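Local coordinates for glycoside hydrolase family 15, cellulose signaling associated protein envoy (Hypocrea jecorina, PDB 4WUJ) that senses blue light through a flavin-binding LOV domain and takes part in a conserved pathway that integrates light and oxidative stress signals, at the interface of chains A and B. Coordinates in Å, arbitrary orientation; residue numbers count along the deposited sequence, not the author numbering. Chains: chain A/B, Glycoside hydrolase family 15, cellulose signaling associated protein envoy.

Contact 1: the interface of chains A and B. Residues chain A 14-15, 36, 54, 56-57; chain B 35-37, 57.
A:Tyr54 reaches across to the loop of B:Asp35 and B:Cys36 in this patch of a two-fold contact between PAS-fold LOV domains. Its hydroxyl OH accepts a hydrogen bond from the backbone N of B:Cys36 at 2.9 Å, bent to 142° at the hydrogen. With CG anti to the backbone N (chi1 176°), the phenol extends away from strand 54-55 toward the partner. A:Val14, from helix 14-22, lays CG2 over the rim of one face of the ring, and the same methyl meets CB of B:Asp35 at 3.6 Å. The B:Asp35 side chain crosses the phenol at about a right angle; its OD1 accepts a hydrogen bond from B:Ser37 N, which comes from above the carboxylate plane and ties the loop together. Along B:Cys36, CB is wedged against CB of A:Ser56 and CD of A:Pro57, both 3.7 Å away, and also lies beside the tyrosine hydroxyl. Its thiol SG then turns toward the helix, meeting CG1 of A:Val14 at 3.7 Å. A phenylalanine in place of A:Tyr54 would probably leave the amide of B:Cys36 without this acceptor and its loop less firmly fixed. Nearer the two-fold axis, the carbonyl O atoms of A:Cys36 and B:Cys36 stand 3.7 Å apart, while the A:Cys36 CB packs on CD of B:Pro57 at 3.8 Å. The two cysteines form no disulfide here, with SG of A:Cys36 and SG of B:Cys36 6.5 Å apart.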
ATOM      1  N   VAL A  14      -4.778  -5.839  -3.257  1.00 24.81           N
ATOM      2  CA  VAL A  14      -4.785  -4.413  -3.539  1.00 34.08           C
ATOM      3  C   VAL A  14      -3.637  -4.053  -4.462  1.00 37.82           C
ATOM      4  O   VAL A  14      -3.775  -3.243  -5.394  1.00 33.66           O
ATOM      5  CB  VAL A  14      -4.720  -3.567  -2.252  1.00 28.95           C
ATOM      6  CG1 VAL A  14      -4.753  -2.095  -2.553  1.00 36.62           C
ATOM      7  CG2 VAL A  14      -5.895  -3.934  -1.325  1.00 29.19           C
ATOM      8  N   MET A  15      -2.492  -4.665  -4.242  1.00 31.60           N
ATOM      9  CA  MET A  15      -1.342  -4.191  -4.956  1.00 33.88           C
ATOM     10  C   MET A  15      -1.396  -4.744  -6.389  1.00 33.73           C
ATOM     11  O   MET A  15      -0.987  -4.048  -7.330  1.00 37.16           O
ATOM     12  CB  MET A  15      -0.057  -4.470  -4.160  1.00 46.54           C
ATOM     13  CG  MET A  15      -0.187  -4.085  -2.618  1.00 41.25           C
ATOM     14  SD  MET A  15       0.336  -2.417  -2.066  1.00 49.50           S
ATOM     15  CE  MET A  15       1.733  -2.791  -1.010  1.00 40.95           C
ATOM     16  N   CYS A  36       3.216   2.591   0.587  1.00 23.76           N
ATOM     17  CA  CYS A  36       2.204   1.798   1.335  1.00 20.18           C
ATOM     18  C   CYS A  36       1.449   2.560   2.374  1.00 16.64           C
ATOM     19  O   CYS A  36       0.576   2.015   3.072  1.00 19.91           O
ATOM     20  CB  CYS A  36       2.879   0.598   2.019  1.00 21.41           C
ATOM     21  SG  CYS A  36       3.594  -0.422   0.852  1.00 28.33           S
ATOM     22  N   TYR A  54     -12.958  -1.913   1.245  1.00 24.77           N
ATOM     23  CA  TYR A  54     -11.601  -1.876   1.771  1.00 18.72           C
ATOM     24  C   TYR A  54     -11.101  -0.442   1.853  1.00 27.22           C
ATOM     25  O   TYR A  54     -11.219   0.314   0.864  1.00 25.01           O
ATOM     26  CB  TYR A  54     -10.656  -2.670   0.845  1.00 19.41           C
ATOM     27  CG  TYR A  54      -9.214  -2.602   1.262  1.00 24.04           C
ATOM     28  CD1 TYR A  54      -8.365  -1.576   0.814  1.00 18.07           C
ATOM     29  CD2 TYR A  54      -8.680  -3.561   2.139  1.00 20.04           C
ATOM     30  CE1 TYR A  54      -7.017  -1.525   1.220  1.00 20.17           C
ATOM     31  CE2 TYR A  54      -7.355  -3.516   2.533  1.00 20.90           C
ATOM     32  CZ  TYR A  54      -6.531  -2.494   2.092  1.00 19.86           C
ATOM     33  OH  TYR A  54      -5.232  -2.497   2.546  1.00 22.83           O
ATOM     34  N   SER A  56      -7.320   1.496   3.175  1.00 21.35           N
ATOM     35  CA  SER A  56      -5.931   1.257   3.591  1.00 24.63           C
ATOM     36  C   SER A  56      -5.634   1.825   4.986  1.00 24.78           C
ATOM     37  O   SER A  56      -6.382   2.650   5.485  1.00 21.86           O
ATOM     38  CB  SER A  56      -4.973   1.930   2.609  1.00 26.66           C
ATOM     39  OG  SER A  56      -5.244   3.327   2.547  1.00 24.62           O
ATOM     40  N   PRO A  57      -4.543   1.363   5.631  1.00 26.19           N
ATOM     41  CA  PRO A  57      -4.055   2.070   6.831  1.00 26.82           C
ATOM     42  C   PRO A  57      -3.909   3.601   6.624  1.00 24.15           C
ATOM     43  O   PRO A  57      -4.275   4.414   7.471  1.00 24.25           O
ATOM     44  CB  PRO A  57      -2.663   1.420   7.090  1.00 25.57           C
ATOM     45  CG  PRO A  57      -2.835  -0.003   6.486  1.00 25.46           C
ATOM     46  CD  PRO A  57      -3.694   0.212   5.259  1.00 20.81           C
TER
ATOM     47  N   ASP B  35      -2.079  -6.654   0.416  1.00 20.19           N
ATOM     48  CA  ASP B  35      -2.804  -5.410   0.624  1.00 30.76           C
ATOM     49  C   ASP B  35      -1.943  -4.384   1.347  1.00 20.58           C
ATOM     50  O   ASP B  35      -0.771  -4.631   1.601  1.00 21.29           O
ATOM     51  CB  ASP B  35      -4.130  -5.642   1.327  1.00 17.98           C
ATOM     52  CG  ASP B  35      -3.966  -6.090   2.769  1.00 17.04           C
ATOM     53  OD1 ASP B  35      -2.871  -5.943   3.355  1.00 23.12           O
ATOM     54  OD2 ASP B  35      -4.980  -6.581   3.315  1.00 20.66           O
ATOM     55  N   CYS B  36      -2.524  -3.228   1.636  1.00 14.97           N
ATOM     56  CA  CYS B  36      -1.750  -2.083   2.108  1.00 21.86           C
ATOM     57  C   CYS B  36      -1.291  -2.182   3.543  1.00 21.12           C
ATOM     58  O   CYS B  36      -0.524  -1.334   4.022  1.00 19.70           O
ATOM     59  CB  CYS B  36      -2.542  -0.800   1.919  1.00 21.19           C
ATOM     60  SG  CYS B  36      -2.868  -0.526   0.153  1.00 29.21           S
ATOM     61  N   SER B  37      -1.772  -3.211   4.227  1.00 14.72           N
ATOM     62  CA  SER B  37      -1.287  -3.508   5.577  1.00 22.91           C
ATOM     63  C   SER B  37      -0.053  -4.412   5.601  1.00 17.13           C
ATOM     64  O   SER B  37       0.427  -4.745   6.681  1.00 23.26           O
ATOM     65  CB  SER B  37      -2.398  -4.173   6.402  1.00 20.36           C
ATOM     66  OG  SER B  37      -3.134  -3.178   7.089  1.00 33.80           O
ATOM     67  N   PRO B  57       4.014   0.976   6.718  1.00 21.52           N
ATOM     68  CA  PRO B  57       3.304   1.050   8.005  1.00 23.35           C
ATOM     69  C   PRO B  57       3.058  -0.345   8.596  1.00 27.75           C
ATOM     70  O   PRO B  57       3.058  -0.564   9.807  1.00 24.26           O
ATOM     71  CB  PRO B  57       1.955   1.700   7.632  1.00 22.60           C
ATOM     72  CG  PRO B  57       2.244   2.471   6.389  1.00 21.05           C
ATOM     73  CD  PRO B  57       3.315   1.697   5.643  1.00 21.26           C
TER

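Contact 2: the interface of chains A and B. Residues chain A 31, 34, 108, 124-126, 143-145; chain B 6-7.
An exchanged N-terminal segment makes this interface: B:Ile6 and B:Tyr7 dock on the sheet of the partner PAS/LOV core, against strands 120-129 and 139-144 of chain A, and so would fasten one subunit to the other in the two-chain assembly, which is likely to be the dimer of the protein. B:Tyr7 makes the largest single contribution. Its CG is anti to the carbonyl carbon (chi1 -63°), and the ring reaches inward until its hydroxyl arrives among polar atoms of the sheet. There OH hydrogen-bonds to OG1 of A:Thr126 at 2.7 Å, the donor being undecided. A:Gln108 approaches the phenol tip to tip, but its NE2 makes a weak hydrogen bond to OG1 of A:Thr126, which may help to set the rotation of that hydroxyl. The backbone O of A:Val124 lies in the ring plane at its edge, close to the phenol oxygen; the modelled separation is too short to be trusted.

The ring is clamped between aliphatic groups. A:Leu143 places CB over one face, toward the rim and 3.8 Å from the centroid, in a CH-pi contact. On the opposite face, CG1 of the neighbouring B:Ile6 lies over the ring centre, a sandwich that should hinder tilting. Beyond it, B:Ile6 crosses A:Val124 at about a right angle, with CD1 3.5 Å from CB of A:Val124. A:Ala145 adds its CB beside CE1 of B:Tyr7, at 3.8 Å. Closer to the backbone, a water bridges B:Tyr7 N, at 3.3 Å, and the carbonyl O of A:Leu31, at 2.5 Å.

The backbone O of A:Gln144 comes within 3.6 Å of CE1 of B:Tyr7, while its amide side chain, part of the flavin mononucleotide site, points away from the phenol. By capping the outer surface of this flavin-bearing sheet, the segment would join the subunits and may couple changes at the flavin to the dimer.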
ATOM      1  N   LEU A  31      -0.554   9.199 -11.916  1.00 43.42           N
ATOM      2  CA  LEU A  31      -0.665   9.062 -10.470  1.00 46.02           C
ATOM      3  C   LEU A  31       0.624   9.531  -9.812  1.00 46.06           C
ATOM      4  O   LEU A  31       0.593  10.224  -8.793  1.00 46.54           O
ATOM      5  CB  LEU A  31      -1.013   7.605 -10.099  1.00 51.41           C
ATOM      6  CG  LEU A  31      -2.428   7.203 -10.574  1.00 47.33           C
ATOM      7  CD1 LEU A  31      -2.722   5.716 -10.366  1.00 53.30           C
ATOM      8  CD2 LEU A  31      -3.490   8.061  -9.884  1.00 43.29           C
ATOM      9  N   LEU A  34       3.551   5.926  -5.811  1.00 30.51           N
ATOM     10  CA  LEU A  34       2.753   5.516  -4.652  1.00 29.93           C
ATOM     11  C   LEU A  34       3.586   4.700  -3.653  1.00 23.66           C
ATOM     12  O   LEU A  34       4.307   3.782  -4.060  1.00 24.77           O
ATOM     13  CB  LEU A  34       1.580   4.613  -5.087  1.00 32.11           C
ATOM     14  CG  LEU A  34       0.421   5.079  -5.976  1.00 41.49           C
ATOM     15  CD1 LEU A  34      -0.907   4.370  -5.554  1.00 39.05           C
ATOM     16  CD2 LEU A  34       0.248   6.541  -5.909  1.00 41.44           C
ATOM     17  N   GLN A 108      -9.926  13.171 -11.554  1.00 28.99           N
ATOM     18  CA  GLN A 108      -9.146  13.689 -10.460  1.00 37.74           C
ATOM     19  C   GLN A 108      -9.598  15.092 -10.194  1.00 35.44           C
ATOM     20  O   GLN A 108      -9.587  15.948 -11.097  1.00 39.98           O
ATOM     21  CB  GLN A 108      -7.642  13.615 -10.767  1.00 32.02           C
ATOM     22  CG  GLN A 108      -6.771  14.241  -9.711  1.00 36.14           C
ATOM     23  CD  GLN A 108      -5.280  14.113 -10.039  1.00 39.97           C
ATOM     24  OE1 GLN A 108      -4.795  14.650 -11.038  1.00 35.47           O
ATOM     25  NE2 GLN A 108      -4.562  13.365  -9.218  1.00 37.94           N
ATOM     26  N   VAL A 124      -6.821  15.683  -2.372  1.00 26.57           N
ATOM     27  CA  VAL A 124      -6.702  15.423  -3.813  1.00 28.29           C
ATOM     28  C   VAL A 124      -7.093  13.961  -4.114  1.00 32.00           C
ATOM     29  O   VAL A 124      -6.301  12.994  -3.949  1.00 24.10           O
ATOM     30  CB  VAL A 124      -5.336  15.783  -4.395  1.00 22.34           C
ATOM     31  CG1 VAL A 124      -5.321  15.595  -5.900  1.00 29.64           C
ATOM     32  CG2 VAL A 124      -4.946  17.223  -4.012  1.00 36.71           C
ATOM     33  N   VAL A 125      -8.339  13.833  -4.570  1.00 31.62           N
ATOM     34  CA  VAL A 125      -8.977  12.544  -4.780  1.00 25.82           C
ATOM     35  C   VAL A 125      -8.891  12.171  -6.214  1.00 27.47           C
ATOM     36  O   VAL A 125      -9.240  12.954  -7.106  1.00 32.72           O
ATOM     37  CB  VAL A 125     -10.473  12.592  -4.407  1.00 28.68           C
ATOM     38  CG1 VAL A 125     -11.102  11.254  -4.633  1.00 26.82           C
ATOM     39  CG2 VAL A 125     -10.668  13.029  -2.945  1.00 28.67           C
ATOM     40  N   THR A 126      -8.448  10.960  -6.454  1.00 20.12           N
ATOM     41  CA  THR A 126      -8.444  10.388  -7.801  1.00 27.10           C
ATOM     42  C   THR A 126      -9.258   9.108  -7.778  1.00 31.30           C
ATOM     43  O   THR A 126      -9.026   8.255  -6.926  1.00 29.49           O
ATOM     44  CB  THR A 126      -7.029   9.943  -8.234  1.00 34.69           C
ATOM     45  OG1 THR A 126      -6.133  11.040  -8.151  1.00 30.86           O
ATOM     46  CG2 THR A 126      -7.047   9.386  -9.650  1.00 34.63           C
ATOM     47  N   LEU A 143      -7.899   7.205  -4.451  1.00 22.83           N
ATOM     48  CA  LEU A 143      -6.685   7.601  -3.774  1.00 26.53           C
ATOM     49  C   LEU A 143      -6.938   8.974  -3.224  1.00 25.81           C
ATOM     50  O   LEU A 143      -7.321   9.876  -3.983  1.00 28.78           O
ATOM     51  CB  LEU A 143      -5.510   7.647  -4.746  1.00 27.52           C
ATOM     52  CG  LEU A 143      -5.140   6.340  -5.427  1.00 26.96           C
ATOM     53  CD1 LEU A 143      -3.838   6.507  -6.270  1.00 34.18           C
ATOM     54  CD2 LEU A 143      -4.952   5.261  -4.382  1.00 26.85           C
ATOM     55  N   GLN A 144      -6.804   9.114  -1.910  1.00 22.52           N
ATOM     56  CA  GLN A 144      -6.894  10.397  -1.224  1.00 24.85           C
ATOM     57  C   GLN A 144      -5.481  10.862  -0.749  1.00 37.92           C
ATOM     58  O   GLN A 144      -4.560  10.032  -0.555  1.00 28.79           O
ATOM     59  CB  GLN A 144      -7.756  10.297   0.025  1.00 22.20           C
ATOM     60  CG  GLN A 144      -9.200   9.843  -0.176  1.00 31.81           C
ATOM     61  CD  GLN A 144      -9.407   8.350  -0.345  1.00 30.12           C
ATOM     62  OE1 GLN A 144      -8.542   7.496   0.002  1.00 22.31           O
ATOM     63  NE2 GLN A 144     -10.580   8.016  -0.895  1.00 24.16           N
ATOM     64  N   ALA A 145      -5.357  12.169  -0.509  1.00 29.26           N
ATOM     65  CA  ALA A 145      -4.193  12.775   0.164  1.00 32.71           C
ATOM     66  C   ALA A 145      -4.467  14.255   0.460  1.00 29.75           C
ATOM     67  O   ALA A 145      -5.050  14.939  -0.358  1.00 33.58           O
ATOM     68  CB  ALA A 145      -2.976  12.666  -0.699  1.00 35.37           C
TER
ATOM     69  N   ILE B   6       2.319  13.233  -4.430  1.00 27.74           N
ATOM     70  CA  ILE B   6       1.456  13.345  -3.243  1.00 31.14           C
ATOM     71  C   ILE B   6       0.925  11.994  -2.745  1.00 20.93           C
ATOM     72  O   ILE B   6       0.442  11.872  -1.623  1.00 20.78           O
ATOM     73  CB  ILE B   6       0.265  14.311  -3.496  1.00 31.78           C
ATOM     74  CG1 ILE B   6      -0.736  13.677  -4.461  1.00 33.00           C
ATOM     75  CG2 ILE B   6       0.799  15.648  -4.004  1.00 34.64           C
ATOM     76  CD1 ILE B   6      -2.097  14.411  -4.503  1.00 46.58           C
ATOM     77  N   TYR B   7       0.996  10.986  -3.599  1.00 20.60           N
ATOM     78  CA  TYR B   7       0.543   9.660  -3.181  1.00 31.81           C
ATOM     79  C   TYR B   7       1.742   8.763  -2.731  1.00 32.92           C
ATOM     80  O   TYR B   7       1.557   7.573  -2.509  1.00 27.60           O
ATOM     81  CB  TYR B   7      -0.305   8.974  -4.261  1.00 26.61           C
ATOM     82  CG  TYR B   7      -1.611   9.693  -4.601  1.00 26.39           C
ATOM     83  CD1 TYR B   7      -2.489  10.118  -3.606  1.00 22.13           C
ATOM     84  CD2 TYR B   7      -1.948   9.950  -5.931  1.00 29.17           C
ATOM     85  CE1 TYR B   7      -3.720  10.814  -3.939  1.00 24.30           C
ATOM     86  CE2 TYR B   7      -3.190  10.626  -6.281  1.00 35.44           C
ATOM     87  CZ  TYR B   7      -4.057  11.045  -5.282  1.00 25.53           C
ATOM     88  OH  TYR B   7      -5.234  11.708  -5.646  1.00 30.15           O
TER
HETATM   89  O   HOH W   1       1.933  10.553  -6.728  1.00 28.17           O

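The C-alpha centres of contact 1 and contact 2 lie about 14 Å apart, and both are patches of the same two-fold symmetric interface of chains A and B. They share no residue, but the chain A loop that supplies A:Leu31 and A:Leu34 to contact 2 runs on to A:Cys36 in contact 1. Contact 1 sets the 35-37 loop of one chain against helix 14-22, strand 54-55 and the start of helix 57-63 of the other, close to the two-fold axis, whereas contact 2 carries an N-terminal segment onto the partner's sheet. Movement of the flavin-bearing sheet might be passed along this loop, although this single structure does not show such a change.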